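Local coordinates for protein monovalent Na+/H+ antiporter subunit D (Dietzia sp. DQ12-45-1b, PDB 7D3U) that forms part of the Mrp complex, a bacterial sodium/proton pump in the cell membrane, and is probably one of its antiporter-like, ion-translocating subunits, at residues 174-179 with 214-219; 182-187 with 208-213; 168-173 with 218-223; 138-143 with 247-252. All coordinates share one frame; numbering follows the deposited sequence.

Contact 1: 174-179 with 214-219. With LMT (dodecyl-beta-D-maltoside), chain N.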
loop_
_atom_site.group_PDB
_atom_site.type_symbol
_atom_site.label_atom_id
_atom_site.label_comp_id
_atom_site.label_asym_id
_atom_site.label_seq_id
_atom_site.Cartn_x
_atom_site.Cartn_y
_atom_site.Cartn_z
ATOM N N SER A 174 6.990 -3.801 -9.364
ATOM C CA SER A 174 8.384 -4.190 -9.194
ATOM C C SER A 174 9.060 -4.409 -10.539
ATOM O O SER A 174 10.206 -3.995 -10.744
ATOM C CB SER A 174 8.472 -5.451 -8.339
ATOM O OG SER A 174 8.312 -5.144 -6.966
ATOM N N THR A 175 8.361 -5.043 -11.479
ATOM C CA THR A 175 8.966 -5.287 -12.779
ATOM C C THR A 175 9.082 -4.004 -13.591
ATOM O O THR A 175 10.033 -3.847 -14.361
ATOM C CB THR A 175 8.163 -6.333 -13.542
ATOM O OG1 THR A 175 8.032 -7.508 -12.734
ATOM C CG2 THR A 175 8.881 -6.703 -14.811
ATOM N N ILE A 176 8.145 -3.071 -13.426
ATOM C CA ILE A 176 8.288 -1.774 -14.079
ATOM C C ILE A 176 9.483 -1.024 -13.503
ATOM O O ILE A 176 10.238 -0.375 -14.237
ATOM C CB ILE A 176 6.988 -0.964 -13.952
ATOM C CG1 ILE A 176 5.896 -1.582 -14.822
ATOM C CG2 ILE A 176 7.215 0.472 -14.361
ATOM C CD1 ILE A 176 4.570 -0.877 -14.712
ATOM N N LEU A 177 9.682 -1.112 -12.187
ATOM C CA LEU A 177 10.876 -0.537 -11.575
ATOM C C LEU A 177 12.136 -1.183 -12.131
ATOM O O LEU A 177 13.142 -0.504 -12.368
ATOM C CB LEU A 177 10.814 -0.706 -10.058
ATOM C CG LEU A 177 11.446 0.340 -9.139
ATOM C CD1 LEU A 177 11.048 0.052 -7.706
ATOM C CD2 LEU A 177 12.956 0.364 -9.266
ATOM N N LEU A 178 12.097 -2.496 -12.350
ATOM C CA LEU A 178 13.261 -3.188 -12.891
ATOM C C LEU A 178 13.551 -2.748 -14.320
ATOM O O LEU A 178 14.712 -2.549 -14.691
ATOM C CB LEU A 178 13.043 -4.697 -12.833
ATOM C CG LEU A 178 14.206 -5.544 -13.333
ATOM C CD1 LEU A 178 15.407 -5.340 -12.434
ATOM C CD2 LEU A 178 13.808 -7.001 -13.382
ATOM N N ILE A 179 12.509 -2.586 -15.135
ATOM C CA ILE A 179 12.701 -2.114 -16.501
ATOM C C ILE A 179 13.231 -0.686 -16.502
ATOM O O ILE A 179 14.079 -0.324 -17.325
ATOM C CB ILE A 179 11.389 -2.235 -17.297
ATOM C CG1 ILE A 179 10.980 -3.700 -17.424
ATOM C CG2 ILE A 179 11.533 -1.614 -18.673
ATOM C CD1 ILE A 179 9.687 -3.900 -18.167
ATOM N N LEU A 214 9.940 6.365 -11.282
ATOM C CA LEU A 214 9.045 7.117 -10.413
ATOM C C LEU A 214 7.604 6.649 -10.551
ATOM O O LEU A 214 6.852 6.677 -9.577
ATOM C CB LEU A 214 9.147 8.610 -10.719
ATOM C CG LEU A 214 10.458 9.288 -10.332
ATOM C CD1 LEU A 214 10.420 10.757 -10.691
ATOM C CD2 LEU A 214 10.717 9.108 -8.853
ATOM N N PHE A 215 7.209 6.191 -11.737
ATOM C CA PHE A 215 5.848 5.705 -11.923
ATOM C C PHE A 215 5.656 4.354 -11.254
ATOM O O PHE A 215 4.594 4.084 -10.683
ATOM C CB PHE A 215 5.526 5.632 -13.414
ATOM C CG PHE A 215 4.323 4.803 -13.738
ATOM C CD1 PHE A 215 3.091 5.100 -13.186
ATOM C CD2 PHE A 215 4.421 3.736 -14.608
ATOM C CE1 PHE A 215 1.984 4.337 -13.485
ATOM C CE2 PHE A 215 3.317 2.973 -14.915
ATOM C CZ PHE A 215 2.096 3.277 -14.355
ATOM N N ALA A 216 6.673 3.493 -11.301
ATOM C CA ALA A 216 6.605 2.252 -10.536
ATOM C C ALA A 216 6.514 2.530 -9.043
ATOM O O ALA A 216 5.709 1.908 -8.337
ATOM C CB ALA A 216 7.817 1.377 -10.840
ATOM N N LEU A 217 7.317 3.470 -8.547
ATOM C CA LEU A 217 7.238 3.829 -7.137
ATOM C C LEU A 217 5.913 4.497 -6.791
ATOM O O LEU A 217 5.450 4.391 -5.653
ATOM C CB LEU A 217 8.407 4.735 -6.761
ATOM C CG LEU A 217 9.774 4.073 -6.916
ATOM C CD1 LEU A 217 10.879 5.110 -6.934
ATOM C CD2 LEU A 217 9.996 3.061 -5.808
ATOM N N ALA A 218 5.287 5.174 -7.753
ATOM C CA ALA A 218 3.969 5.751 -7.520
ATOM C C ALA A 218 2.893 4.679 -7.461
ATOM O O ALA A 218 1.962 4.782 -6.654
ATOM C CB ALA A 218 3.644 6.773 -8.606
ATOM N N ILE A 219 2.989 3.658 -8.315
ATOM C CA ILE A 219 2.114 2.496 -8.181
ATOM C C ILE A 219 2.269 1.892 -6.795
ATOM O O ILE A 219 1.283 1.591 -6.113
ATOM C CB ILE A 219 2.416 1.454 -9.271
ATOM C CG1 ILE A 219 2.201 2.031 -10.663
ATOM C CG2 ILE A 219 1.537 0.234 -9.086
ATOM C CD1 ILE A 219 2.624 1.083 -11.756
HETATM C C1B LMT N . 7.044 22.443 -22.524
HETATM C C2B LMT N . 7.257 22.500 -24.046
HETATM C C3B LMT N . 8.229 23.639 -24.414
HETATM C C4B LMT N . 9.548 23.538 -23.605
HETATM C C5B LMT N . 9.197 23.265 -22.131
HETATM C C6B LMT N . 10.010 24.180 -21.223
HETATM O O1B LMT N . 7.390 21.177 -22.079
HETATM O O2B LMT N . 7.771 21.289 -24.423
HETATM O O3B LMT N . 7.634 24.868 -24.296
HETATM O "O4'" LMT N . 10.334 22.516 -24.081
HETATM O O5B LMT N . 7.821 23.400 -21.878
HETATM O O6B LMT N . 9.576 24.065 -19.929
HETATM C "C1'" LMT N . 6.114 17.794 -20.234
HETATM C "C2'" LMT N . 5.230 18.194 -21.423
HETATM C "C3'" LMT N . 5.903 19.331 -22.236
HETATM C "C4'" LMT N . 6.436 20.460 -21.336
HETATM C "C5'" LMT N . 7.192 19.787 -20.172
HETATM C "C6'" LMT N . 7.847 20.756 -19.227
HETATM O "O1'" LMT N . 5.463 16.906 -19.435
HETATM O "O2'" LMT N . 5.096 17.103 -22.238
HETATM O "O3'" LMT N . 5.027 19.847 -23.142
HETATM O "O5'" LMT N . 6.342 18.945 -19.455
HETATM O "O6'" LMT N . 6.878 21.661 -18.884
HETATM C C1 LMT N . 6.024 15.618 -19.415
HETATM C C2 LMT N . 5.449 14.981 -18.190
HETATM C C3 LMT N . 5.450 13.492 -18.154
HETATM C C4 LMT N . 4.493 13.082 -17.071
HETATM C C5 LMT N . 4.352 11.601 -17.042
HETATM C C6 LMT N . 5.336 10.969 -16.121
HETATM C C7 LMT N . 4.609 10.208 -15.054
HETATM C C8 LMT N . 5.540 9.980 -13.918
HETATM C C9 LMT N . 4.876 9.488 -12.680
HETATM C C10 LMT N . 5.252 10.428 -11.574
HETATM C C11 LMT N . 4.947 9.835 -10.238
HETATM C C12 LMT N . 5.477 10.678 -9.131
#

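Contact 2: 182-187 with 208-213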
loop_
_atom_site.group_PDB
_atom_site.type_symbol
_atom_site.label_atom_id
_atom_site.label_comp_id
_atom_site.label_asym_id
_atom_site.label_seq_id
_atom_site.Cartn_x
_atom_site.Cartn_y
_atom_site.Cartn_z
ATOM N N ALA A 182 16.826 -0.858 -15.678
ATOM C CA ALA A 182 17.543 -1.359 -16.843
ATOM C C ALA A 182 17.750 -0.261 -17.875
ATOM O O ALA A 182 18.834 -0.139 -18.452
ATOM C CB ALA A 182 16.785 -2.533 -17.459
ATOM N N LEU A 183 16.730 0.562 -18.109
ATOM C CA LEU A 183 16.878 1.635 -19.087
ATOM C C LEU A 183 17.820 2.724 -18.588
ATOM O O LEU A 183 18.561 3.312 -19.385
ATOM C CB LEU A 183 15.513 2.220 -19.439
ATOM C CG LEU A 183 14.551 1.265 -20.146
ATOM C CD1 LEU A 183 13.273 1.980 -20.530
ATOM C CD2 LEU A 183 15.211 0.654 -21.366
ATOM N N ILE A 184 17.812 3.004 -17.282
ATOM C CA ILE A 184 18.777 3.947 -16.723
ATOM C C ILE A 184 20.194 3.426 -16.911
ATOM O O ILE A 184 21.100 4.172 -17.302
ATOM C CB ILE A 184 18.472 4.221 -15.239
ATOM C CG1 ILE A 184 17.161 4.985 -15.093
ATOM C CG2 ILE A 184 19.596 5.010 -14.604
ATOM C CD1 ILE A 184 16.844 5.371 -13.672
ATOM N N TYR A 185 20.409 2.137 -16.641
ATOM C CA TYR A 185 21.730 1.555 -16.850
ATOM C C TYR A 185 22.090 1.501 -18.328
ATOM O O TYR A 185 23.274 1.488 -18.677
ATOM C CB TYR A 185 21.793 0.156 -16.239
ATOM C CG TYR A 185 23.168 -0.463 -16.279
ATOM C CD1 TYR A 185 24.084 -0.227 -15.267
ATOM C CD2 TYR A 185 23.550 -1.289 -17.326
ATOM C CE1 TYR A 185 25.341 -0.789 -15.298
ATOM C CE2 TYR A 185 24.805 -1.853 -17.365
ATOM C CZ TYR A 185 25.696 -1.600 -16.349
ATOM O OH TYR A 185 26.949 -2.164 -16.382
ATOM N N GLY A 186 21.093 1.461 -19.204
ATOM C CA GLY A 186 21.345 1.444 -20.628
ATOM C C GLY A 186 21.784 2.787 -21.171
ATOM O O GLY A 186 22.753 2.865 -21.930
ATOM N N VAL A 187 21.082 3.853 -20.787
ATOM C CA VAL A 187 21.411 5.177 -21.304
ATOM C C VAL A 187 22.605 5.773 -20.566
ATOM O O VAL A 187 23.535 6.297 -21.189
ATOM C CB VAL A 187 20.176 6.097 -21.256
ATOM C CG1 VAL A 187 19.068 5.508 -22.079
ATOM C CG2 VAL A 187 19.681 6.250 -19.841
ATOM N N VAL A 208 13.109 9.845 -19.225
ATOM C CA VAL A 208 11.979 8.945 -19.439
ATOM C C VAL A 208 12.135 7.677 -18.605
ATOM O O VAL A 208 11.168 7.183 -18.013
ATOM C CB VAL A 208 11.823 8.633 -20.937
ATOM C CG1 VAL A 208 10.932 7.423 -21.138
ATOM C CG2 VAL A 208 11.248 9.836 -21.655
ATOM N N ALA A 209 13.352 7.135 -18.529
ATOM C CA ALA A 209 13.583 5.968 -17.683
ATOM C C ALA A 209 13.369 6.300 -16.212
ATOM O O ALA A 209 12.796 5.502 -15.458
ATOM C CB ALA A 209 14.992 5.428 -17.912
ATOM N N THR A 210 13.820 7.479 -15.780
ATOM C CA THR A 210 13.587 7.877 -14.399
ATOM C C THR A 210 12.109 8.131 -14.139
ATOM O O THR A 210 11.631 7.899 -13.026
ATOM C CB THR A 210 14.410 9.116 -14.058
ATOM O OG1 THR A 210 15.737 8.962 -14.572
ATOM C CG2 THR A 210 14.488 9.293 -12.556
ATOM N N ALA A 211 11.368 8.582 -15.152
ATOM C CA ALA A 211 9.923 8.700 -15.010
ATOM C C ALA A 211 9.276 7.330 -14.887
ATOM O O ALA A 211 8.300 7.166 -14.153
ATOM C CB ALA A 211 9.336 9.467 -16.191
ATOM N N LEU A 212 9.810 6.334 -15.593
ATOM C CA LEU A 212 9.328 4.964 -15.423
ATOM C C LEU A 212 9.570 4.471 -14.003
ATOM O O LEU A 212 8.694 3.841 -13.395
ATOM C CB LEU A 212 10.012 4.039 -16.428
ATOM C CG LEU A 212 9.150 3.451 -17.542
ATOM C CD1 LEU A 212 9.907 2.358 -18.268
ATOM C CD2 LEU A 212 7.851 2.914 -16.979
ATOM N N VAL A 213 10.756 4.746 -13.460
ATOM C CA VAL A 213 11.056 4.348 -12.084
ATOM C C VAL A 213 10.123 5.055 -11.106
ATOM O O VAL A 213 9.568 4.433 -10.190
ATOM C CB VAL A 213 12.534 4.628 -11.757
ATOM C CG1 VAL A 213 12.807 4.375 -10.290
ATOM C CG2 VAL A 213 13.433 3.768 -12.618
#

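Contact 3: 168-173 with 218-223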
loop_
_atom_site.group_PDB
_atom_site.type_symbol
_atom_site.label_atom_id
_atom_site.label_comp_id
_atom_site.label_asym_id
_atom_site.label_seq_id
_atom_site.Cartn_x
_atom_site.Cartn_y
_atom_site.Cartn_z
ATOM N N SER A 168 -0.196 -9.129 -7.498
ATOM C CA SER A 168 -0.252 -8.885 -8.933
ATOM C C SER A 168 0.155 -7.456 -9.262
ATOM O O SER A 168 1.048 -7.230 -10.085
ATOM C CB SER A 168 -1.653 -9.186 -9.455
ATOM O OG SER A 168 -1.829 -10.577 -9.655
ATOM N N VAL A 169 -0.486 -6.472 -8.625
ATOM C CA VAL A 169 -0.142 -5.080 -8.909
ATOM C C VAL A 169 1.158 -4.643 -8.261
ATOM O O VAL A 169 1.625 -3.531 -8.531
ATOM C CB VAL A 169 -1.240 -4.111 -8.444
ATOM C CG1 VAL A 169 -2.575 -4.495 -9.044
ATOM C CG2 VAL A 169 -1.300 -4.113 -6.941
ATOM N N ASN A 170 1.754 -5.471 -7.406
ATOM C CA ASN A 170 3.067 -5.171 -6.850
ATOM C C ASN A 170 4.193 -5.858 -7.606
ATOM O O ASN A 170 5.276 -5.284 -7.745
ATOM C CB ASN A 170 3.125 -5.565 -5.374
ATOM C CG ASN A 170 2.830 -4.402 -4.455
ATOM O OD1 ASN A 170 2.113 -4.543 -3.466
ATOM N ND2 ASN A 170 3.381 -3.241 -4.779
ATOM N N LEU A 171 3.967 -7.080 -8.095
ATOM C CA LEU A 171 4.926 -7.687 -9.008
ATOM C C LEU A 171 5.002 -6.914 -10.316
ATOM O O LEU A 171 6.068 -6.845 -10.935
ATOM C CB LEU A 171 4.553 -9.148 -9.268
ATOM C CG LEU A 171 5.308 -9.894 -10.368
ATOM C CD1 LEU A 171 6.800 -9.883 -10.098
ATOM C CD2 LEU A 171 4.795 -11.315 -10.500
ATOM N N LEU A 172 3.890 -6.315 -10.743
ATOM C CA LEU A 172 3.917 -5.475 -11.932
ATOM C C LEU A 172 4.676 -4.182 -11.670
ATOM O O LEU A 172 5.474 -3.745 -12.505
ATOM C CB LEU A 172 2.491 -5.187 -12.399
ATOM C CG LEU A 172 2.265 -4.141 -13.490
ATOM C CD1 LEU A 172 3.164 -4.389 -14.684
ATOM C CD2 LEU A 172 0.810 -4.141 -13.915
ATOM N N ALA A 173 4.453 -3.562 -10.509
ATOM C CA ALA A 173 5.198 -2.355 -10.168
ATOM C C ALA A 173 6.677 -2.661 -9.980
ATOM O O ALA A 173 7.539 -1.877 -10.393
ATOM C CB ALA A 173 4.620 -1.716 -8.908
ATOM N N ALA A 218 5.287 5.174 -7.753
ATOM C CA ALA A 218 3.969 5.751 -7.520
ATOM C C ALA A 218 2.893 4.679 -7.461
ATOM O O ALA A 218 1.962 4.782 -6.654
ATOM C CB ALA A 218 3.644 6.773 -8.606
ATOM N N ILE A 219 2.989 3.658 -8.315
ATOM C CA ILE A 219 2.114 2.496 -8.181
ATOM C C ILE A 219 2.269 1.892 -6.795
ATOM O O ILE A 219 1.283 1.591 -6.113
ATOM C CB ILE A 219 2.416 1.454 -9.271
ATOM C CG1 ILE A 219 2.201 2.031 -10.663
ATOM C CG2 ILE A 219 1.537 0.234 -9.086
ATOM C CD1 ILE A 219 2.624 1.083 -11.756
ATOM N N LYS A 220 3.515 1.712 -6.357
ATOM C CA LYS A 220 3.754 1.188 -5.017
ATOM C C LYS A 220 3.241 2.133 -3.938
ATOM O O LYS A 220 2.943 1.691 -2.823
ATOM C CB LYS A 220 5.241 0.920 -4.812
ATOM C CG LYS A 220 5.782 -0.167 -5.705
ATOM C CD LYS A 220 7.255 -0.387 -5.458
ATOM C CE LYS A 220 7.798 -1.443 -6.392
ATOM N NZ LYS A 220 7.156 -2.758 -6.155
ATOM N N ALA A 221 3.135 3.423 -4.242
ATOM C CA ALA A 221 2.663 4.413 -3.287
ATOM C C ALA A 221 1.181 4.724 -3.430
ATOM O O ALA A 221 0.637 5.449 -2.592
ATOM C CB ALA A 221 3.468 5.707 -3.429
ATOM N N ALA A 222 0.523 4.200 -4.465
ATOM C CA ALA A 222 -0.915 4.367 -4.671
ATOM C C ALA A 222 -1.293 5.840 -4.843
ATOM O O ALA A 222 -2.025 6.422 -4.042
ATOM C CB ALA A 222 -1.711 3.721 -3.533
ATOM N N VAL A 223 -0.772 6.438 -5.913
ATOM C CA VAL A 223 -1.197 7.767 -6.342
ATOM C C VAL A 223 -2.516 7.623 -7.090
ATOM O O VAL A 223 -2.973 6.503 -7.337
ATOM C CB VAL A 223 -0.123 8.450 -7.202
ATOM C CG1 VAL A 223 1.165 8.582 -6.413
ATOM C CG2 VAL A 223 0.118 7.646 -8.454
#

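Contact 4: 138-143 with 247-252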
loop_
_atom_site.group_PDB
_atom_site.type_symbol
_atom_site.label_atom_id
_atom_site.label_comp_id
_atom_site.label_asym_id
_atom_site.label_seq_id
_atom_site.Cartn_x
_atom_site.Cartn_y
_atom_site.Cartn_z
ATOM N N VAL A 138 12.695 -7.944 -0.962
ATOM C CA VAL A 138 12.936 -8.516 0.360
ATOM C C VAL A 138 11.920 -8.006 1.370
ATOM O O VAL A 138 11.633 -8.682 2.362
ATOM C CB VAL A 138 14.378 -8.212 0.822
ATOM C CG1 VAL A 138 14.634 -8.750 2.220
ATOM C CG2 VAL A 138 15.367 -8.807 -0.142
ATOM N N MET A 139 11.378 -6.815 1.148
ATOM C CA MET A 139 10.318 -6.279 1.990
ATOM C C MET A 139 8.943 -6.797 1.595
ATOM O O MET A 139 8.067 -6.936 2.457
ATOM C CB MET A 139 10.329 -4.750 1.925
ATOM C CG MET A 139 9.263 -4.068 2.754
ATOM S SD MET A 139 9.067 -2.339 2.291
ATOM C CE MET A 139 8.506 -2.505 0.602
ATOM N N LEU A 140 8.739 -7.097 0.312
ATOM C CA LEU A 140 7.417 -7.482 -0.166
ATOM C C LEU A 140 7.137 -8.964 0.043
ATOM O O LEU A 140 5.999 -9.342 0.337
ATOM C CB LEU A 140 7.271 -7.131 -1.646
ATOM C CG LEU A 140 6.955 -5.676 -1.980
ATOM C CD1 LEU A 140 6.850 -5.496 -3.483
ATOM C CD2 LEU A 140 5.675 -5.244 -1.297
ATOM N N LEU A 141 8.145 -9.819 -0.121
ATOM C CA LEU A 141 7.902 -11.253 0.004
ATOM C C LEU A 141 7.436 -11.666 1.396
ATOM O O LEU A 141 6.461 -12.433 1.482
ATOM C CB LEU A 141 9.155 -12.033 -0.414
ATOM C CG LEU A 141 9.277 -12.290 -1.914
ATOM C CD1 LEU A 141 9.470 -10.986 -2.666
ATOM C CD2 LEU A 141 10.426 -13.237 -2.181
ATOM N N PRO A 142 8.054 -11.228 2.500
ATOM C CA PRO A 142 7.473 -11.531 3.816
ATOM C C PRO A 142 6.158 -10.833 4.053
ATOM O O PRO A 142 5.388 -11.274 4.912
ATOM C CB PRO A 142 8.545 -11.044 4.798
ATOM C CG PRO A 142 9.788 -10.974 4.005
ATOM C CD PRO A 142 9.362 -10.575 2.638
ATOM N N SER A 143 5.875 -9.753 3.328
ATOM C CA SER A 143 4.569 -9.122 3.444
ATOM C C SER A 143 3.474 -10.038 2.920
ATOM O O SER A 143 2.371 -10.074 3.474
ATOM C CB SER A 143 4.559 -7.795 2.696
ATOM O OG SER A 143 5.766 -7.086 2.900
ATOM N N GLY A 247 2.640 1.800 7.378
ATOM C CA GLY A 247 3.738 2.735 7.501
ATOM C C GLY A 247 5.005 2.334 6.778
ATOM O O GLY A 247 5.952 3.121 6.708
ATOM N N LEU A 248 5.054 1.110 6.251
ATOM C CA LEU A 248 6.273 0.593 5.639
ATOM C C LEU A 248 6.290 0.729 4.119
ATOM O O LEU A 248 7.132 1.444 3.571
ATOM C CB LEU A 248 6.470 -0.872 6.047
ATOM C CG LEU A 248 6.559 -1.087 7.556
ATOM C CD1 LEU A 248 6.969 -2.504 7.869
ATOM C CD2 LEU A 248 7.531 -0.105 8.177
ATOM N N HIS A 249 5.353 0.083 3.426
ATOM C CA HIS A 249 5.508 -0.127 1.987
ATOM C C HIS A 249 5.310 1.166 1.207
ATOM O O HIS A 249 6.220 1.634 0.507
ATOM C CB HIS A 249 4.528 -1.199 1.511
ATOM C CG HIS A 249 4.719 -2.528 2.171
ATOM N ND1 HIS A 249 5.821 -3.322 1.944
ATOM C CD2 HIS A 249 3.947 -3.201 3.055
ATOM C CE1 HIS A 249 5.723 -4.427 2.658
ATOM N NE2 HIS A 249 4.594 -4.378 3.340
ATOM N N THR A 250 4.115 1.750 1.304
ATOM C CA THR A 250 3.854 3.010 0.621
ATOM C C THR A 250 4.843 4.080 1.054
ATOM O O THR A 250 5.252 4.920 0.248
ATOM C CB THR A 250 2.423 3.466 0.889
ATOM O OG1 THR A 250 2.231 3.625 2.300
ATOM C CG2 THR A 250 1.436 2.446 0.364
ATOM N N LYS A 251 5.277 4.040 2.311
ATOM C CA LYS A 251 6.196 5.059 2.797
ATOM C C LYS A 251 7.620 4.822 2.313
ATOM O O LYS A 251 8.362 5.786 2.096
ATOM C CB LYS A 251 6.144 5.122 4.321
ATOM C CG LYS A 251 5.026 6.008 4.858
ATOM C CD LYS A 251 3.654 5.407 4.609
ATOM C CE LYS A 251 2.566 6.453 4.725
ATOM N NZ LYS A 251 1.230 5.893 4.391
ATOM N N ILE A 252 8.018 3.563 2.113
ATOM C CA ILE A 252 9.292 3.305 1.448
ATOM C C ILE A 252 9.240 3.808 0.013
ATOM O O ILE A 252 10.214 4.368 -0.503
ATOM C CB ILE A 252 9.652 1.809 1.514
ATOM C CG1 ILE A 252 10.091 1.422 2.925
ATOM C CG2 ILE A 252 10.751 1.475 0.525
ATOM C CD1 ILE A 252 10.894 2.477 3.626
#

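Contact 1: 174-179 with 214-219
Segments 174-179 and 214-219 run almost antiparallel, at 165°, with their axes only 8.1 Å apart. They form the middle of a tightly packed pair of transmembrane helices, 157-187 and 204-221, in the helix bundle of the Mrp antiporter and complex I membrane-subunit family. A216 makes this closeness possible: its side chain is a single methyl, so its CA can come within 5.2 Å of the CA of L177. That methyl, A216 CB, points at the other helix and meets two neighbours there, I176 CG2 at 3.7 Å and L177 CB, also at 3.7 Å. Larger side chains close the seam around it. I176 has CG1 anti to its carbonyl carbon, which carries I176 CD1 to F215 CE2 and to I219 CD1, the latter 4.0 Å away; the two isoleucines cross at about a right angle. The F215 ring is braced from its own helix, since I219 CD1 lies over one face near the rim. L177 CD1 reaches L217 CD2 at 3.7 Å, the branches crossing obliquely. V573 of subunit A covers I176 and I219. The detergent dodecyl maltoside lies along helix 204-221, its tail carbon C11 3.7 Å from A218 CB.

Contact 2: 182-187 with 208-213
I184 carries much of the joint between segments 182-187 and 208-213, and its side chain is best read outward from the backbone. At CB the chain forks: CG2 lies anti to the backbone N, while CG1 lies anti to the carbonyl carbon (chi1 -68°) and carries an extended arm whose end reaches the other helix. I184 CG1 rests on the methyl of A209, 3.6 Å from A209 CB. I184 CD1, at the tip, settles between two side chains one helical turn apart, 3.9 Å from V213 CG2 and 3.9 Å from T210 OG1, meeting both at about a right angle. The T210 hydroxyl is already engaged with the carbonyl of V206, so it can border a hydrocarbon without losing its polar partner. A209 CB also faces L183 CB at 3.6 Å, and beyond it L183 CD1 touches L212 CD1 at 4.1 Å. These contacts join the last turns of helix 157-187 to helix 204-221 as a nearly antiparallel transmembrane pair (161°, axes 8.7 Å apart), with alanine the small residue at the closest backbone approach. Y185 takes no part here; its ring makes a cation-pi contact with R707 of subunit A. Almost wholly hydrocarbon, the joint between the two helices depends on shape and close fit, with no directional bond to fix its register.

Contact 3: 168-173 with 218-223
K220, A173 and I219 give up the most surface where segment 168-173 faces 218-223. The A173 methyl points across, and A173 CB is gripped by two neighbours, I219 CG2 at 3.7 Å and K220 CG at 3.7 Å; alanine's single methyl fits between the two groups. I219 has CG2 anti to its backbone N, which also sets I219 CG2 3.8 Å from V169 O. K220 leaves its helix with CG anti to the carbonyl carbon, runs extended alongside A173, then bends at its last torsion (chi4 -63°) so that K220 NZ hydrogen-bonds S174 OG and lies 3.5 Å from N170 O. The N170 amide crosses the lysine chain obliquely, with N170 ND2 4.0 Å from K220 CG. Just past the lysine, helix 204-221 stops in a Schellman motif: A222 takes positive phi, V223 N bonds back to A218 O and A222 N to I219 O. A lysine in an interrupted transmembrane helix is a recurring feature of antiporter-like subunits, and K220 is probably its counterpart, consistent with a role in proton transfer. A leucine here would remove the amino group, and the bond to S174 OG and the approach to N170 O would probably be lost with it. W229, beyond the break, packs on V169 and N170.

Contact 4: 138-143 with 247-252
The sulfur-aromatic contact dominates where segment 138-143 meets 247-252. M139 extends with CG anti to its backbone N and then folds at its last torsion (chi3 64°), bringing M139 SD to 4.3 Å from the centre of the H249 imidazole, obliquely at 58° off the ring normal. Its methyl, CE, lies by the ring edge. L140 CD2 approaches the same imidazole obliquely. The long, flexible methionine suits a gap in which the M139 and H249 CA atoms stay 7.8 Å apart. Among apolar contacts, M139 SD meets I252 CG1 tip to tip at 3.9 Å. Both segments belong to the transmembrane helix bundle of the antiporter-like family: helix 129-146 is kinked at P142, whose nitrogen has no hydrogen to donate, and H249 lies near the start of helix 249-263. Among polar groups, S143 OG probably bonds back to M139 O, though its position is less certain. An alanine in place of H249 would remove the ring and would probably loosen the packing of M139 and L140, besides ending the edge-to-face contact with F245.

In the fold
Contacts 1, 2 and 3 are successive levels of one helix pair, 157-187 with 204-221. Contact 1 sits in the middle, its centre about 10 Å from that of contact 2 and 7 Å from that of contact 3; I176 CG2 bridges to L212 CD2 at 3.6 Å. Dodecyl maltoside touches helix 204-221 at contact 1, on A218 and L214. The S174-K220 pair joins contacts 1 and 3, and S174 OG is bonded in turn to E137, a glutamate-lysine neighbourhood consistent with the family's proton route. Contact 4, about 11 Å from contact 3 between centres, adjoins it through L140 CD1, 3.8 Å from K220 NZ. Contact 2 lies farthest from contact 4, about 23 Å between centres.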